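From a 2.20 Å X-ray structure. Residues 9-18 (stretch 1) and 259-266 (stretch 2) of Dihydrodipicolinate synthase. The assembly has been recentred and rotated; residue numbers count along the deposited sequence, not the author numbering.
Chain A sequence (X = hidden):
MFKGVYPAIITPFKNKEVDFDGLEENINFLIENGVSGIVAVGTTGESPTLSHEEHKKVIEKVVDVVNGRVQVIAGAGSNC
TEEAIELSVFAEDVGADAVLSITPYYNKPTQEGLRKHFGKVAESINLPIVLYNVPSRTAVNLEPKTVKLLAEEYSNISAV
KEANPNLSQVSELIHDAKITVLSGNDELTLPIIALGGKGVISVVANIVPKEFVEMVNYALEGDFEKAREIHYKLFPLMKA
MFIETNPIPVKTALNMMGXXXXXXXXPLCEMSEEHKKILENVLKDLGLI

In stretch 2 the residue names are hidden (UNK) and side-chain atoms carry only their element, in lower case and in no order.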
# COMPACT_ATOMS: atom_id res chain seq x y z
N ILE A 9 -17.25 -23.92 1.39
CA ILE A 9 -18.34 -24.12 2.33
C ILE A 9 -17.98 -23.70 3.72
O ILE A 9 -16.80 -23.83 4.15
CB ILE A 9 -18.91 -25.55 2.35
CG1 ILE A 9 -17.84 -26.57 2.73
CG2 ILE A 9 -19.67 -25.81 1.01
CD1 ILE A 9 -18.40 -27.89 3.32
N ILE A 10 -18.97 -23.15 4.42
CA ILE A 10 -18.78 -22.91 5.82
C ILE A 10 -18.78 -24.22 6.59
O ILE A 10 -19.28 -25.25 6.11
CB ILE A 10 -19.86 -21.98 6.38
CG1 ILE A 10 -21.25 -22.67 6.31
CG2 ILE A 10 -19.79 -20.64 5.65
CD1 ILE A 10 -22.16 -22.36 7.47
N THR A 11 -18.20 -24.16 7.78
CA THR A 11 -18.37 -25.24 8.76
C THR A 11 -19.45 -24.76 9.77
O THR A 11 -19.19 -23.90 10.59
CB THR A 11 -17.00 -25.58 9.47
OG1 THR A 11 -16.00 -25.91 8.49
CG2 THR A 11 -17.14 -26.76 10.43
N PRO A 12 -20.66 -25.32 9.72
CA PRO A 12 -21.69 -24.90 10.69
C PRO A 12 -21.45 -25.56 12.05
O PRO A 12 -20.97 -26.69 12.10
CB PRO A 12 -23.00 -25.40 10.07
CG PRO A 12 -22.60 -26.42 9.02
CD PRO A 12 -21.12 -26.40 8.83
N PHE A 13 -21.72 -24.82 13.13
CA PHE A 13 -21.57 -25.27 14.48
C PHE A 13 -22.96 -25.30 15.20
O PHE A 13 -23.83 -24.44 14.96
CB PHE A 13 -20.59 -24.36 15.27
CG PHE A 13 -19.19 -24.23 14.66
CD1 PHE A 13 -18.39 -25.37 14.39
CD2 PHE A 13 -18.65 -22.94 14.36
CE1 PHE A 13 -17.10 -25.25 13.82
CE2 PHE A 13 -17.35 -22.78 13.78
CZ PHE A 13 -16.56 -23.94 13.49
N LYS A 14 -23.17 -26.31 16.05
CA LYS A 14 -24.32 -26.39 16.95
C LYS A 14 -23.79 -26.83 18.29
O LYS A 14 -23.10 -27.85 18.41
CB LYS A 14 -25.40 -27.39 16.47
CG LYS A 14 -26.65 -26.75 15.80
CD LYS A 14 -26.20 -25.43 15.02
CE LYS A 14 -26.59 -25.34 13.49
NZ LYS A 14 -25.45 -24.95 12.54
N ASN A 15 -24.09 -26.04 19.31
CA ASN A 15 -23.62 -26.31 20.67
C ASN A 15 -22.11 -26.53 20.81
O ASN A 15 -21.65 -27.50 21.46
CB ASN A 15 -24.42 -27.45 21.28
CG ASN A 15 -25.89 -27.08 21.44
OD1 ASN A 15 -26.77 -27.77 20.92
ND2 ASN A 15 -26.15 -25.95 22.13
N LYS A 16 -21.34 -25.62 20.21
CA LYS A 16 -19.90 -25.60 20.33
C LYS A 16 -19.26 -26.77 19.54
O LYS A 16 -18.06 -27.03 19.65
CB LYS A 16 -19.46 -25.58 21.84
CG LYS A 16 -19.52 -24.20 22.64
CD LYS A 16 -20.79 -23.32 22.41
CE LYS A 16 -22.07 -23.89 23.13
NZ LYS A 16 -23.42 -23.22 22.78
N GLU A 17 -20.08 -27.48 18.76
CA GLU A 17 -19.60 -28.61 17.97
C GLU A 17 -19.95 -28.49 16.49
O GLU A 17 -20.97 -27.89 16.12
CB GLU A 17 -20.12 -29.95 18.55
CG GLU A 17 -19.72 -30.24 20.01
CD GLU A 17 -18.18 -30.18 20.32
OE1 GLU A 17 -17.32 -30.29 19.42
OE2 GLU A 17 -17.81 -30.04 21.50
N VAL A 18 -19.10 -29.06 15.64
CA VAL A 18 -19.38 -29.13 14.22
C VAL A 18 -20.77 -29.73 14.07
O VAL A 18 -21.10 -30.69 14.74
CB VAL A 18 -18.37 -29.99 13.43
CG1 VAL A 18 -18.89 -30.31 12.04
CG2 VAL A 18 -16.98 -29.30 13.39
N UNK A 259 -30.67 -21.18 7.45
CA UNK A 259 -29.91 -22.33 6.94
C UNK A 259 -28.85 -22.69 8.00
O UNK A 259 -28.51 -21.85 8.83
n UNK A 259 -30.58 -23.24 2.48
c UNK A 259 -29.82 -22.06 3.00
c UNK A 259 -29.27 -22.03 5.57
c UNK A 259 -30.28 -21.65 4.44
c UNK A 259 -30.20 -24.53 2.55
n UNK A 259 -29.04 -24.92 3.10
n UNK A 259 -31.02 -25.46 2.06
N UNK A 260 -28.36 -23.94 8.01
CA UNK A 260 -27.37 -24.24 9.06
C UNK A 260 -26.12 -23.39 8.92
O UNK A 260 -25.58 -23.28 7.82
c UNK A 260 -27.04 -25.74 8.83
c UNK A 260 -28.17 -26.27 8.00
c UNK A 260 -28.64 -25.12 7.15
N UNK A 261 -25.70 -22.77 10.02
CA UNK A 261 -24.44 -22.03 10.16
C UNK A 261 -24.03 -21.96 11.64
O UNK A 261 -22.95 -22.42 12.03
c UNK A 261 -24.56 -20.61 9.53
N UNK A 262 -24.90 -21.43 12.48
CA UNK A 262 -24.57 -21.13 13.87
C UNK A 262 -23.47 -20.07 14.09
O UNK A 262 -23.31 -19.11 13.31
N UNK A 263 -22.73 -20.24 15.19
CA UNK A 263 -21.86 -19.19 15.70
C UNK A 263 -20.51 -19.20 14.98
O UNK A 263 -20.11 -20.23 14.38
o UNK A 263 -23.64 -17.40 18.09
o UNK A 263 -25.18 -19.05 18.09
c UNK A 263 -21.59 -19.39 17.20
c UNK A 263 -22.84 -19.70 18.09
c UNK A 263 -23.96 -18.63 18.08
N UNK A 264 -19.79 -18.08 15.10
CA UNK A 264 -18.42 -18.00 14.70
C UNK A 264 -17.53 -18.28 15.89
O UNK A 264 -17.90 -18.04 17.05
c UNK A 264 -19.55 -14.90 12.84
c UNK A 264 -18.12 -16.62 14.10
c UNK A 264 -18.14 -16.63 11.57
c UNK A 264 -18.94 -16.34 12.82
N UNK A 265 -16.35 -18.83 15.62
CA UNK A 265 -15.39 -19.13 16.67
C UNK A 265 -14.40 -18.00 16.83
O UNK A 265 -13.88 -17.47 15.84
c UNK A 265 -14.65 -20.42 16.32
c UNK A 265 -14.58 -22.94 16.65
n UNK A 265 -15.81 -26.33 17.29
n UNK A 265 -13.78 -25.65 16.35
c UNK A 265 -14.98 -25.37 16.89
c UNK A 265 -15.43 -21.67 16.78
n UNK A 265 -15.38 -24.11 17.01
N UNK A 266 -14.10 -17.65 18.08
CA UNK A 266 -13.13 -16.57 18.31
C UNK A 266 -11.80 -16.96 17.66
O UNK A 266 -11.37 -18.15 17.72
c UNK A 266 -14.20 -15.59 20.45
c UNK A 266 -14.42 -14.18 19.89
c UNK A 266 -12.97 -16.21 19.80
c UNK A 266 -14.15 -15.64 22.02
O HOH W 1 -23.55 -22.60 16.95

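Position 259 carries three carbons in a row, then a nitrogen, then a carbon holding two more nitrogens. This guanidinium group, out of reach of stretch 1, identifies Arg259.

At position 260, three side-chain carbons close a ring onto the backbone N, as in proline alone, and CB lies 4.2 Å from CB of Pro12, an apolar contact between two rings. The residue is Pro260.

Position 261 has a single side-chain carbon, CB, 3.6 Å from CD1 of Ile10, even though the CA-to-CB bond points away from stretch 1 overall; it is Ala261. Its backbone does more: O of Ala261 accepts a hydrogen bond from N of Phe13 at 2.9 Å, and CA of Pro12 approaches the same O at 3.1 Å in a CA-H...O contact.

Position 262 has no side-chain atoms, so it is Gly262. Its phi of 64° by itself favours glycine, and an ideal CB would lie 2.1 Å from O of Phe13, a clash. Without one, CA of Gly262 can face O of Phe13 at 3.6 Å in a nearly straight CA-H...O contact.

Three carbons, the last bearing two oxygens and making no contact with stretch 1, mark position 263 as Glu263. Instead the backbone O of Glu263 lies 3.1 Å from CD2 of Phe13, at the ring edge. The O of a water accepts from N of Glu263 (3.1 Å) and donates a weak hydrogen bond to O of Phe13 (2.7 Å).

Position 264 shows four carbons forked at the second; its CA-to-CB bond points away from stretch 1, and it makes no contact there. This is Leu264.

Position 265 again has three carbons, a nitrogen and a carbon with two nitrogens, but here the planar end lies over the ring of Phe13. It is Arg265. The extended side chain, with chi2 and chi3 both t, lays its guanidinium flat on Phe13, centres 4.2 Å apart and planes at 1°, while NH2 of Arg265 gives a weak hydrogen bond to O of Lys16 at 3.3 Å.

Position 266, with four carbons forked at the second and out of reach of stretch 1, is Leu266.

The contact centres on Phe13. Its backbone N is held by Ala261, and its ring supports the cation of Arg265 in an off-centre cation-pi arrangement. O of Phe13 meets CA of Gly262 and also accepts a 3.0 Å hydrogen bond from NZ of Lys14. Small apolar contacts from Ile10 and Pro12 complete the packing.

Stretch 2 259-266: RPAGELRL
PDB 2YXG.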